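PDB 6C72: particle-associated glycoside hydrolase from Acinetobacter phage Fri1, which probably degrades the capsular polysaccharide of Acinetobacter baumannii, as a trimeric tailspike depolymerase used by the phage during entry into its host. Local coordinates for residues 90-95 against 114-119; 128-133 against 145-150; 52-57 against 84-89. All blocks are in the same frame, centred on the assembly; numbering follows the deposited sequence. Where two conformers were deposited one is given.

Contact 1. Residues 90-95 against 114-119. With ZN (zinc ion), chain E; ZN (zinc ion), chain F.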
loop_
_atom_site.group_PDB
_atom_site.type_symbol
_atom_site.label_atom_id
_atom_site.label_comp_id
_atom_site.label_asym_id
_atom_site.label_seq_id
_atom_site.Cartn_x
_atom_site.Cartn_y
_atom_site.Cartn_z
ATOM N N LEU A 90 8.155 -18.244 -31.011
ATOM C CA LEU A 90 8.550 -19.509 -31.606
ATOM C C LEU A 90 7.647 -20.617 -31.074
ATOM O O LEU A 90 7.587 -20.839 -29.859
ATOM C CB LEU A 90 10.010 -19.812 -31.298
ATOM C CG LEU A 90 10.484 -21.225 -31.611
ATOM C CD1 LEU A 90 10.376 -21.544 -33.096
ATOM C CD2 LEU A 90 11.911 -21.345 -31.142
ATOM N N HIS A 91 6.943 -21.302 -31.973
ATOM C CA HIS A 91 6.170 -22.475 -31.580
ATOM C C HIS A 91 7.122 -23.661 -31.463
ATOM O O HIS A 91 7.850 -23.968 -32.411
ATOM C CB HIS A 91 5.058 -22.757 -32.589
ATOM C CG HIS A 91 3.980 -21.719 -32.597
ATOM N ND1 HIS A 91 2.707 -21.961 -32.121
ATOM C CD2 HIS A 91 3.985 -20.429 -33.009
ATOM C CE1 HIS A 91 1.979 -20.864 -32.233
ATOM N NE2 HIS A 91 2.733 -19.918 -32.765
ATOM N N ALA A 92 7.151 -24.303 -30.294
ATOM C CA ALA A 92 8.051 -25.432 -30.100
ATOM C C ALA A 92 7.791 -26.538 -31.120
ATOM O O ALA A 92 8.712 -27.290 -31.473
ATOM C CB ALA A 92 7.932 -25.967 -28.679
ATOM N N THR A 93 6.551 -26.655 -31.611
ATOM C CA THR A 93 6.295 -27.617 -32.678
ATOM C C THR A 93 7.157 -27.343 -33.907
ATOM O O THR A 93 7.445 -28.268 -34.682
ATOM C CB THR A 93 4.819 -27.604 -33.062
ATOM O OG1 THR A 93 4.423 -26.261 -33.361
ATOM C CG2 THR A 93 3.948 -28.183 -31.946
ATOM N N GLN A 94 7.584 -26.100 -34.108
ATOM C CA GLN A 94 8.438 -25.782 -35.246
ATOM C C GLN A 94 9.882 -26.238 -35.048
ATOM O O GLN A 94 10.710 -26.029 -35.947
ATOM C CB GLN A 94 8.380 -24.277 -35.540
ATOM C CG GLN A 94 6.971 -23.801 -35.922
ATOM C CD GLN A 94 6.837 -22.286 -35.987
ATOM O OE1 GLN A 94 7.345 -21.564 -35.126
ATOM N NE2 GLN A 94 6.147 -21.799 -37.006
ATOM N N ALA A 95 10.205 -26.839 -33.898
ATOM C CA ALA A 95 11.463 -27.547 -33.697
ATOM C C ALA A 95 11.268 -29.051 -33.633
ATOM O O ALA A 95 12.208 -29.779 -33.303
ATOM C CB ALA A 95 12.157 -27.068 -32.425
ATOM N N GLN A 114 14.611 -27.224 -25.035
ATOM C CA GLN A 114 15.770 -26.420 -24.674
ATOM C C GLN A 114 16.324 -25.696 -25.890
ATOM O O GLN A 114 16.823 -24.572 -25.777
ATOM C CB GLN A 114 16.846 -27.297 -24.037
ATOM C CG GLN A 114 17.936 -26.485 -23.355
ATOM C CD GLN A 114 17.390 -25.638 -22.220
ATOM O OE1 GLN A 114 16.854 -26.163 -21.242
ATOM N NE2 GLN A 114 17.490 -24.320 -22.360
ATOM N N LYS A 115 16.271 -26.338 -27.057
ATOM C CA LYS A 115 16.697 -25.679 -28.287
ATOM C C LYS A 115 15.854 -24.443 -28.561
ATOM O O LYS A 115 16.369 -23.411 -29.012
ATOM C CB LYS A 115 16.606 -26.652 -29.458
ATOM C CG LYS A 115 17.843 -27.396 -29.766
ATOM C CD LYS A 115 17.724 -27.934 -31.187
ATOM C CE LYS A 115 18.089 -29.403 -31.277
ATOM N NZ LYS A 115 19.569 -29.541 -31.220
ATOM N N CYS A 116 14.547 -24.540 -28.323
ATOM C CA CYS A 116 13.664 -23.411 -28.576
ATOM C C CYS A 116 13.977 -22.247 -27.638
ATOM O O CYS A 116 14.103 -21.097 -28.077
ATOM C CB CYS A 116 12.200 -23.850 -28.436
ATOM S SG CYS A 116 11.689 -25.106 -29.660
ATOM N N VAL A 117 14.121 -22.527 -26.343
ATOM C CA VAL A 117 14.412 -21.456 -25.392
ATOM C C VAL A 117 15.761 -20.824 -25.714
ATOM O O VAL A 117 15.900 -19.594 -25.720
ATOM C CB VAL A 117 14.365 -21.990 -23.947
ATOM C CG1 VAL A 117 14.758 -20.914 -22.960
ATOM C CG2 VAL A 117 12.999 -22.559 -23.636
ATOM N N ASP A 118 16.769 -21.663 -26.000
ATOM C CA ASP A 118 18.105 -21.171 -26.319
ATOM C C ASP A 118 18.119 -20.326 -27.582
ATOM O O ASP A 118 18.812 -19.305 -27.642
ATOM C CB ASP A 118 19.084 -22.332 -26.474
ATOM C CG ASP A 118 19.445 -22.975 -25.152
ATOM O OD1 ASP A 118 18.921 -22.535 -24.103
ATOM O OD2 ASP A 118 20.300 -23.891 -25.161
ATOM N N TYR A 119 17.380 -20.740 -28.612
ATOM C CA TYR A 119 17.418 -19.996 -29.867
ATOM C C TYR A 119 16.705 -18.652 -29.742
ATOM O O TYR A 119 17.182 -17.642 -30.280
ATOM C CB TYR A 119 16.821 -20.829 -30.999
ATOM C CG TYR A 119 16.812 -20.091 -32.313
ATOM C CD1 TYR A 119 17.996 -19.795 -32.972
ATOM C CD2 TYR A 119 15.621 -19.664 -32.879
ATOM C CE1 TYR A 119 18.002 -19.111 -34.170
ATOM C CE2 TYR A 119 15.613 -18.982 -34.085
ATOM C CZ TYR A 119 16.809 -18.713 -34.727
ATOM O OH TYR A 119 16.807 -18.029 -35.917
HETATM ZN ZN ZN E . 2.009 -24.171 -31.567
HETATM ZN ZN ZN F . 1.669 -18.184 -32.807
HETATM O O HOH W 1 4.054 -25.028 -30.229
HETATM O O HOH W 2 0.536 -18.369 -34.311
HETATM O O HOH W 3 0.923 -17.653 -30.517
#

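Contact 2. Residues 128-133 against 145-150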
loop_
_atom_site.group_PDB
_atom_site.type_symbol
_atom_site.label_atom_id
_atom_site.label_comp_id
_atom_site.label_asym_id
_atom_site.label_seq_id
_atom_site.Cartn_x
_atom_site.Cartn_y
_atom_site.Cartn_z
ATOM N N VAL A 128 8.363 -18.766 -26.239
ATOM C CA VAL A 128 8.285 -20.126 -26.754
ATOM C C VAL A 128 6.884 -20.628 -26.452
ATOM O O VAL A 128 6.507 -20.786 -25.280
ATOM C CB VAL A 128 9.348 -21.043 -26.144
ATOM C CG1 VAL A 128 9.039 -22.476 -26.536
ATOM C CG2 VAL A 128 10.738 -20.626 -26.613
ATOM N N GLN A 129 6.099 -20.829 -27.509
ATOM C CA GLN A 129 4.723 -21.291 -27.393
ATOM C C GLN A 129 4.707 -22.812 -27.345
ATOM O O GLN A 129 5.315 -23.472 -28.197
ATOM C CB GLN A 129 3.892 -20.785 -28.575
ATOM C CG GLN A 129 2.445 -21.225 -28.561
ATOM C CD GLN A 129 1.639 -20.556 -27.447
ATOM O OE1 GLN A 129 1.680 -19.329 -27.278
ATOM N NE2 GLN A 129 0.903 -21.360 -26.681
ATOM N N LEU A 130 4.067 -23.348 -26.355
ATOM C CA LEU A 130 3.855 -24.785 -26.308
ATOM C C LEU A 130 2.460 -25.112 -26.813
ATOM O O LEU A 130 1.536 -24.319 -26.637
ATOM C CB LEU A 130 4.007 -25.339 -24.891
ATOM C CG LEU A 130 5.372 -25.110 -24.264
ATOM C CD1 LEU A 130 5.454 -25.725 -22.878
ATOM C CD2 LEU A 130 6.471 -25.642 -25.186
ATOM N N PRO A 131 2.260 -26.241 -27.471
ATOM C CA PRO A 131 0.912 -26.636 -27.887
ATOM C C PRO A 131 0.179 -27.284 -26.718
ATOM O O PRO A 131 0.712 -27.458 -25.635
ATOM C CB PRO A 131 1.185 -27.653 -28.998
ATOM C CG PRO A 131 2.427 -28.334 -28.522
ATOM C CD PRO A 131 3.264 -27.249 -27.856
ATOM N N LYS A 132 -1.052 -27.686 -26.970
ATOM C CA LYS A 132 -1.744 -28.539 -26.020
ATOM C C LYS A 132 -1.078 -29.915 -25.978
ATOM O O LYS A 132 -0.354 -30.312 -26.893
ATOM C CB LYS A 132 -3.219 -28.680 -26.402
ATOM C CG LYS A 132 -4.002 -27.378 -26.310
ATOM C CD LYS A 132 -5.481 -27.620 -26.408
ATOM C CE LYS A 132 -5.884 -27.889 -27.836
ATOM N NZ LYS A 132 -7.294 -28.314 -27.857
ATOM N N GLY A 133 -1.310 -30.628 -24.887
ATOM C CA GLY A 133 -0.816 -31.978 -24.711
ATOM C C GLY A 133 0.068 -32.095 -23.482
ATOM O O GLY A 133 0.394 -31.112 -22.815
ATOM N N VAL A 145 12.995 -14.689 -22.080
ATOM C CA VAL A 145 12.211 -15.700 -22.775
ATOM C C VAL A 145 11.115 -16.184 -21.839
ATOM O O VAL A 145 11.385 -16.483 -20.669
ATOM C CB VAL A 145 13.078 -16.880 -23.247
ATOM C CG1 VAL A 145 12.189 -18.007 -23.788
ATOM C CG2 VAL A 145 14.092 -16.406 -24.297
ATOM N N GLU A 146 9.891 -16.261 -22.353
ATOM C CA GLU A 146 8.743 -16.778 -21.624
ATOM C C GLU A 146 8.239 -18.043 -22.312
ATOM O O GLU A 146 8.081 -18.066 -23.536
ATOM C CB GLU A 146 7.622 -15.733 -21.563
ATOM C CG GLU A 146 6.288 -16.259 -21.027
ATOM C CD GLU A 146 5.156 -15.253 -21.181
ATOM O OE1 GLU A 146 5.416 -14.087 -21.562
ATOM O OE2 GLU A 146 3.992 -15.630 -20.931
ATOM N N VAL A 147 7.975 -19.082 -21.525
ATOM C CA VAL A 147 7.372 -20.318 -22.013
ATOM C C VAL A 147 5.874 -20.209 -21.774
ATOM O O VAL A 147 5.444 -19.901 -20.656
ATOM C CB VAL A 147 7.965 -21.552 -21.315
ATOM C CG1 VAL A 147 7.218 -22.806 -21.715
ATOM C CG2 VAL A 147 9.446 -21.695 -21.645
ATOM N N ARG A 148 5.081 -20.393 -22.830
ATOM C CA ARG A 148 3.644 -20.171 -22.768
ATOM C C ARG A 148 2.902 -21.379 -23.324
ATOM O O ARG A 148 3.206 -21.849 -24.422
ATOM C CB ARG A 148 3.256 -18.898 -23.538
ATOM C CG ARG A 148 1.785 -18.524 -23.407
ATOM C CD ARG A 148 1.472 -17.194 -24.095
ATOM N NE ARG A 148 1.647 -17.273 -25.542
ATOM C CZ ARG A 148 1.921 -16.235 -26.328
ATOM N NH1 ARG A 148 2.063 -15.023 -25.806
ATOM N NH2 ARG A 148 2.071 -16.414 -27.636
ATOM N N GLY A 149 1.927 -21.879 -22.565
ATOM C CA GLY A 149 1.091 -22.971 -23.013
ATOM C C GLY A 149 -0.163 -22.491 -23.723
ATOM O O GLY A 149 -0.341 -21.309 -24.020
ATOM N N THR A 150 -1.055 -23.448 -23.977
ATOM C CA THR A 150 -2.296 -23.235 -24.710
ATOM C C THR A 150 -3.453 -23.698 -23.836
ATOM O O THR A 150 -3.505 -24.865 -23.443
ATOM C CB THR A 150 -2.295 -24.011 -26.036
ATOM O OG1 THR A 150 -1.181 -23.606 -26.851
ATOM C CG2 THR A 150 -3.604 -23.804 -26.810
#

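Contact 3. Residues 52-57 against 84-89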
loop_
_atom_site.group_PDB
_atom_site.type_symbol
_atom_site.label_atom_id
_atom_site.label_comp_id
_atom_site.label_asym_id
_atom_site.label_seq_id
_atom_site.Cartn_x
_atom_site.Cartn_y
_atom_site.Cartn_z
ATOM N N GLY A 52 4.308 -26.040 -38.836
ATOM C CA GLY A 52 4.622 -25.320 -40.055
ATOM C C GLY A 52 5.345 -24.017 -39.769
ATOM O O GLY A 52 5.178 -23.406 -38.712
ATOM N N ALA A 53 6.174 -23.596 -40.723
ATOM C CA ALA A 53 7.012 -22.423 -40.524
ATOM C C ALA A 53 7.453 -21.866 -41.876
ATOM O O ALA A 53 7.125 -22.406 -42.939
ATOM C CB ALA A 53 8.209 -22.758 -39.635
ATOM N N THR A 54 8.181 -20.753 -41.815
ATOM C CA THR A 54 8.708 -20.059 -42.979
ATOM C C THR A 54 10.227 -20.053 -42.915
ATOM O O THR A 54 10.813 -19.796 -41.858
ATOM C CB THR A 54 8.170 -18.630 -43.053
ATOM O OG1 THR A 54 6.751 -18.679 -43.216
ATOM C CG2 THR A 54 8.772 -17.880 -44.224
ATOM N N TYR A 55 10.859 -20.311 -44.055
ATOM C CA TYR A 55 12.302 -20.462 -44.133
ATOM C C TYR A 55 12.867 -19.601 -45.253
ATOM O O TYR A 55 12.170 -19.253 -46.211
ATOM C CB TYR A 55 12.686 -21.927 -44.358
ATOM C CG TYR A 55 12.180 -22.861 -43.280
ATOM C CD1 TYR A 55 10.874 -23.343 -43.302
ATOM C CD2 TYR A 55 13.016 -23.274 -42.244
ATOM C CE1 TYR A 55 10.407 -24.196 -42.316
ATOM C CE2 TYR A 55 12.563 -24.138 -41.260
ATOM C CZ TYR A 55 11.256 -24.590 -41.304
ATOM O OH TYR A 55 10.805 -25.441 -40.332
ATOM N N LEU A 56 14.145 -19.253 -45.112
ATOM C CA LEU A 56 14.892 -18.530 -46.134
ATOM C C LEU A 56 16.088 -19.370 -46.571
ATOM O O LEU A 56 16.818 -19.920 -45.739
ATOM C CB LEU A 56 15.369 -17.165 -45.623
ATOM C CG LEU A 56 14.307 -16.103 -45.330
ATOM C CD1 LEU A 56 14.960 -14.768 -44.969
ATOM C CD2 LEU A 56 13.367 -15.944 -46.510
ATOM N N TRP A 57 16.295 -19.453 -47.878
ATOM C CA TRP A 57 17.328 -20.319 -48.429
ATOM C C TRP A 57 18.699 -19.662 -48.313
ATOM O O TRP A 57 18.876 -18.505 -48.700
ATOM C CB TRP A 57 17.006 -20.641 -49.889
ATOM C CG TRP A 57 18.056 -21.424 -50.605
ATOM C CD1 TRP A 57 18.835 -20.989 -51.637
ATOM C CD2 TRP A 57 18.444 -22.780 -50.350
ATOM N NE1 TRP A 57 19.684 -21.991 -52.039
ATOM C CE2 TRP A 57 19.468 -23.100 -51.263
ATOM C CE3 TRP A 57 18.027 -23.752 -49.437
ATOM C CZ2 TRP A 57 20.082 -24.358 -51.294
ATOM C CZ3 TRP A 57 18.633 -24.994 -49.465
ATOM C CH2 TRP A 57 19.652 -25.289 -50.388
ATOM N N GLN A 84 12.517 -18.516 -39.999
ATOM C CA GLN A 84 12.170 -17.116 -39.760
ATOM C C GLN A 84 11.128 -17.067 -38.657
ATOM O O GLN A 84 9.983 -17.482 -38.859
ATOM C CB GLN A 84 11.644 -16.425 -41.015
ATOM C CG GLN A 84 12.603 -16.422 -42.193
ATOM C CD GLN A 84 13.944 -15.748 -41.890
ATOM O OE1 GLN A 84 15.003 -16.341 -42.110
ATOM N NE2 GLN A 84 13.903 -14.503 -41.407
ATOM N N VAL A 85 11.518 -16.555 -37.503
ATOM C CA VAL A 85 10.597 -16.366 -36.391
ATOM C C VAL A 85 9.933 -15.008 -36.538
ATOM O O VAL A 85 10.614 -13.983 -36.658
ATOM C CB VAL A 85 11.332 -16.459 -35.043
ATOM C CG1 VAL A 85 10.367 -16.128 -33.905
ATOM C CG2 VAL A 85 11.953 -17.832 -34.862
ATOM N N HIS A 86 8.610 -14.985 -36.497
ATOM C CA HIS A 86 7.885 -13.733 -36.606
ATOM C C HIS A 86 7.232 -13.393 -35.273
ATOM O O HIS A 86 6.889 -14.279 -34.485
ATOM C CB HIS A 86 6.830 -13.804 -37.717
ATOM C CG HIS A 86 7.400 -14.044 -39.085
ATOM N ND1 HIS A 86 7.387 -15.284 -39.690
ATOM C CD2 HIS A 86 7.992 -13.202 -39.967
ATOM C CE1 HIS A 86 7.954 -15.197 -40.882
ATOM N NE2 HIS A 86 8.330 -13.945 -41.074
ATOM N N ASN A 87 7.062 -12.093 -35.033
ATOM C CA ASN A 87 6.377 -11.559 -33.852
ATOM C C ASN A 87 7.013 -12.034 -32.538
ATOM O O ASN A 87 6.345 -12.080 -31.506
ATOM C CB ASN A 87 4.879 -11.904 -33.895
ATOM C CG ASN A 87 4.035 -11.015 -32.979
ATOM O OD1 ASN A 87 3.860 -9.821 -33.233
ATOM N ND2 ASN A 87 3.497 -11.605 -31.916
ATOM N N LYS A 88 8.301 -12.391 -32.558
ATOM C CA LYS A 88 9.032 -12.858 -31.373
ATOM C C LYS A 88 8.335 -14.023 -30.669
ATOM O O LYS A 88 8.413 -14.155 -29.446
ATOM C CB LYS A 88 9.277 -11.715 -30.384
ATOM C CG LYS A 88 10.049 -10.541 -30.966
ATOM C CD LYS A 88 10.079 -9.360 -29.999
ATOM C CE LYS A 88 10.767 -9.731 -28.682
ATOM N NZ LYS A 88 10.805 -8.573 -27.741
ATOM N N VAL A 89 7.687 -14.901 -31.427
ATOM C CA VAL A 89 7.037 -16.095 -30.893
ATOM C C VAL A 89 7.531 -17.293 -31.692
ATOM O O VAL A 89 7.376 -17.334 -32.916
ATOM C CB VAL A 89 5.497 -16.015 -30.955
ATOM C CG1 VAL A 89 4.877 -17.292 -30.397
ATOM C CG2 VAL A 89 4.972 -14.808 -30.196
HETATM O O HOH W 4 8.323 -19.491 -39.025
#

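Contact 1. Residues 90-95 against 114-119
Leu90 and Cys116 meet inside the strand-helix-strand unit that runs from strand 89-91 through helix 110-122 to strand 126-129. No hydrogen bond crosses between the two segments; the contact is made by small, apolar surfaces. Leu90 has CG anti to its backbone N (chi1 168°), and its CD2 branch lies 3.7 Å from Cys116 CB. The same methyl reaches the ring edge of Tyr119, about one helical turn further on, with Leu90 CD2 and Tyr119 CD2 4.4 Å apart.

The sulphur of Cys116 serves the 3-10 turn that follows the strand. It lies anti to its own carbonyl carbon (chi1 -63°) and fits against two alanines: Cys116 SG is 3.4 Å from Ala95 CB, a close approach, and 3.7 Å from Ala92 CA. Alanine suits position 95 because its methyl points at the helix and already meets the sulphur closely; at Ala92 the small residue lets the backbone itself come up to the sulphur.

The turn is closed by its own bonds. Gln94 N donates to His91 O at 2.7 Å, while Gln94 OE1 receives His91 N at 3.2 Å from well above its carbonyl plane. On the side turned away from the helix, the imidazole of His91 joins two zinc ions: His91 ND1 holds one at 2.4 Å and His91 NE2 the other at 2.0 Å. Waters bind both metals, and the water on the zinc held by ND1 also accepts a hydrogen bond from Thr93 N.

Around this contact, Leu90 and Ala92 pair through their backbones with strand 126-129, and Val128 of that strand packs on Cys116. Met120 and Ile112 extend the helix surface over Leu90 and Ala95, so that helix 110-122 lies against the start of the parallel strands.

Contact 2. Residues 128-133 against 145-150
Val128 and Gln129 run parallel to Val147 and Arg148, and the two strands are joined by a regular series of backbone bonds. Val128 N donates to Glu146 O at 2.8 Å, Arg148 N returns a bond to Val128 O, and Leu130 N reaches Arg148 O at 2.6 Å in an almost straight line (178°).

The tightly packed face carries branched aliphatic residues. Leu130 CD1 touches Val147 CG1 at 3.6 Å, and Val128 CG2 faces Val145 CG1 more distantly, at 4.1 Å. Such side chains suit the interior: Leu113 and Met120 of helix 110-122 and Trp181 of strand 179-182 complete the apolar filling.

On the other face the contact is polar. Gln129 is bent at its second torsion (chi2 70°), and its amide comes over the neighbouring strand. Arg148 grips Gln129 OE1 side-on with two nitrogens, NE at 2.7 Å and NH2 at 3.0 Å. OE1 lies in the guanidinium plane, although the amide and guanidinium planes themselves are 31° apart. The amide nitrogen of Gln129 donates to Leu130 O and, weakly, to Gly149 O; with both ends bonded, the amide has little freedom to rotate. Leu130 O is shared, since Thr150 OG1 also donates to it at 2.8 Å.

Beside Thr150 the contact runs out to the partly exposed Lys132. Lys132 CG meets Thr150 CG2 at 3.6 Å, but the rest of the chain leads off to a weak bond with Asp152. Arg148, also partly exposed, packs on Lys88 of a neighbouring subunit. Parallel strands in register, with aliphatic side chains on one face and Gln129 and Arg148 on the other, fit the parallel beta-helix that forms the body of many phage tailspikes.

Contact 3. Residues 52-57 against 84-89
Gln84 N donates a hydrogen bond of 2.8 Å to Thr54 O, the one direct bond between residues 52-57 and 84-89; it ties Thr54 of strand 54-58 to the chain leaving strand 80-83. Its natural partner, a return bond from Thr54 N to Gln84 O, is replaced by water. The water accepts from Thr54 N at 3.1 Å and donates to Gln84 O at 2.6 Å. In effect, a hydrogen-bonded antiparallel pair has been wedged open on one side, at the point where the chain after Gln84 begins to leave the sheet.

Two side-chain contacts flank this pair. Gln84 is bent at its second torsion (chi2 -59°), and its chain crosses that of Leu56 at about a right angle. The methylene Gln84 CG lies 3.6 Å from Leu56 CG, and the flat amide, through its carbon Gln84 CD, lies 3.4 Å from Leu56 CD1. Glutamine suits this partly exposed place because both its methylenes and its flat amide can lie over a leucine at the rim. His86, two residues on, brings the edge of its ring, with His86 CE1 4.1 Å from Thr54 CB. This is a looser meeting in an exposed place, with a zinc ion about 6 Å from the nearest side-chain atom of His86.

After His86 the chain makes a tight turn with Asn87 and Lys88 at its corners, both at positive phi, and Val89 N bonds to His86 O at 3.2 Å. Tyr55, alternating with Thr54 and Leu56, turns inward to Trp81, Leu83 and helix 24-27. The arrangement is that of an antiparallel strand pair parting at its end, where the small N-terminal mixed sheet gives way to the first strand of the parallel beta-helix.

Overall arrangement
Contacts 1 and 2 are buried and share strand 126-129 at the start of the parallel beta-helix, which contact 1 approaches from the helix and contact 2 from the next strand. Contact 3 lies at the surface, at the junction of the N-terminal sheet and the beta-helix, and is joined to contact 1 by Val85 against Tyr119 and by a probable hydrogen bond from Gln94 NE2 to Gly52 O. Their chemistry follows their place. Helix on strand (contact 1) relies on close apolar fit, strand beside strand (contact 2) on backbone bonds backed by a polar face, and the parting strands (contact 3) on a direct bond supplemented by water.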